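PDB 5C1E: pectinesterase from Aspergillus niger, which catalyses the hydrolysis of methyl esters in pectin, releasing methanol and leaving free galacturonate units, and is probably involved in softening plant tissue. Local coordinates for residues S234-I239 / Y259-A264. Numbering follows the deposited sequence.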
# COMPACT_ATOMS: atom_id res chain seq x y z
N SER A 234 10.81 -1.48 -13.40
CA SER A 234 11.11 -1.89 -12.04
C SER A 234 12.22 -2.91 -11.97
O SER A 234 12.55 -3.58 -12.97
CB SER A 234 9.87 -2.49 -11.38
OG SER A 234 8.86 -1.53 -11.21
N VAL A 235 12.80 -3.02 -10.78
CA VAL A 235 13.82 -4.02 -10.48
C VAL A 235 13.19 -5.22 -9.77
O VAL A 235 12.57 -5.07 -8.71
CB VAL A 235 14.96 -3.45 -9.63
CG1 VAL A 235 16.07 -4.49 -9.48
CG2 VAL A 235 15.53 -2.19 -10.27
N LEU A 236 13.36 -6.39 -10.37
CA LEU A 236 12.82 -7.64 -9.84
C LEU A 236 13.98 -8.55 -9.46
O LEU A 236 14.77 -8.95 -10.34
CB LEU A 236 11.97 -8.33 -10.89
CG LEU A 236 10.78 -7.54 -11.44
CD1 LEU A 236 10.15 -8.39 -12.53
CD2 LEU A 236 9.78 -7.21 -10.34
N SER A 237 14.10 -8.87 -8.17
CA SER A 237 15.19 -9.73 -7.73
C SER A 237 14.93 -11.19 -8.09
O SER A 237 13.85 -11.54 -8.60
CB SER A 237 15.42 -9.58 -6.22
OG SER A 237 14.53 -10.39 -5.48
N ASP A 238 15.89 -12.05 -7.77
CA ASP A 238 15.76 -13.48 -8.07
C ASP A 238 14.68 -14.21 -7.27
O ASP A 238 14.50 -15.40 -7.44
CB ASP A 238 17.11 -14.21 -7.90
CG ASP A 238 17.54 -14.37 -6.45
OD1 ASP A 238 16.88 -13.86 -5.51
OD2 ASP A 238 18.58 -15.03 -6.24
N ILE A 239 13.95 -13.50 -6.40
CA ILE A 239 12.78 -14.12 -5.77
C ILE A 239 11.66 -14.49 -6.74
O ILE A 239 10.87 -15.38 -6.45
CB ILE A 239 12.18 -13.27 -4.61
CG1 ILE A 239 11.64 -11.91 -5.11
CG2 ILE A 239 13.23 -13.09 -3.52
CD1 ILE A 239 10.86 -11.16 -4.05
N TYR A 259 6.80 -4.47 -18.44
CA TYR A 259 7.40 -3.57 -19.43
C TYR A 259 8.68 -2.94 -18.90
O TYR A 259 8.64 -2.19 -17.93
CB TYR A 259 6.43 -2.46 -19.85
CG TYR A 259 7.02 -1.60 -20.95
CD1 TYR A 259 6.98 -2.03 -22.28
CD2 TYR A 259 7.68 -0.41 -20.66
CE1 TYR A 259 7.55 -1.28 -23.29
CE2 TYR A 259 8.27 0.34 -21.66
CZ TYR A 259 8.20 -0.10 -22.98
OH TYR A 259 8.76 0.63 -24.00
N ASN A 260 9.79 -3.25 -19.55
CA ASN A 260 11.08 -2.62 -19.25
C ASN A 260 11.54 -2.82 -17.80
O ASN A 260 12.00 -1.88 -17.16
CB ASN A 260 11.03 -1.12 -19.59
CG ASN A 260 12.42 -0.48 -19.57
OD1 ASN A 260 13.38 -1.06 -20.06
ND2 ASN A 260 12.53 0.70 -18.94
N ASN A 261 11.43 -4.05 -17.29
CA ASN A 261 11.97 -4.36 -15.97
C ASN A 261 13.40 -4.87 -16.09
O ASN A 261 13.84 -5.33 -17.16
CB ASN A 261 11.10 -5.41 -15.27
CG ASN A 261 9.69 -4.93 -15.03
OD1 ASN A 261 9.46 -3.78 -14.66
ND2 ASN A 261 8.73 -5.81 -15.24
N SER A 262 14.11 -4.82 -14.98
CA SER A 262 15.47 -5.32 -14.89
C SER A 262 15.65 -6.21 -13.66
O SER A 262 14.71 -6.42 -12.90
CB SER A 262 16.43 -4.14 -14.85
OG SER A 262 16.35 -3.44 -13.61
N GLY A 263 16.86 -6.75 -13.49
CA GLY A 263 17.17 -7.60 -12.34
C GLY A 263 17.10 -9.08 -12.63
O GLY A 263 16.58 -9.52 -13.65
N ALA A 264 17.60 -9.87 -11.69
CA ALA A 264 17.71 -11.30 -11.86
C ALA A 264 16.35 -11.97 -12.07
O ALA A 264 16.29 -13.01 -12.71
CB ALA A 264 18.44 -11.92 -10.68
O HOH W 1 14.96 -1.41 -13.92
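Asn261 grips the start of segment 234-239 with its side-chain amide: OD1 accepts the backbone N-H of Ser234 at 2.9 Å, in the plane of the carbonyl and on a lone pair. CG lies anti to the carbonyl carbon of Asn261 (chi1 -62°), beside its own backbone N, and ND2 bonds Tyr231 O of strand 228-232, so both ends of the amide are held. Two backbone bonds continue the pairing. Ser262 N donates to Ser234 O at 2.8 Å, and Leu236 N donates almost straight to Ser262 O at 2.9 Å, flanking Val235 in a single parallel bridge. The tight part lies at these bonds, where CB of Asn261 comes within 3.3 Å of Ser234 O and both Ser234 and Leu236 are buried; CD1 of Leu236 crosses Asn261 obliquely, the leucine also packing on Ile205 and Leu219, and the hydroxyl of Ser234 is held by Gln232 O and Cys203 N. The solvent side is looser, with few contacts between exposed residues: CG2 of Val235 stands 3.7 Å from OG of Ser262, and beyond Gly263, whose backbone angles call for glycine, CB of Asp238 and CB of Ala264 touch at 3.8 Å. Val235 also pairs with Cys203 and Ile205 on its other flank, so segment 259-264 adds a single bridged residue, Ser262, beside the terminal strand 235-236, as neighbouring coils stack in the right-handed parallel beta-helix of pectin methylesterases.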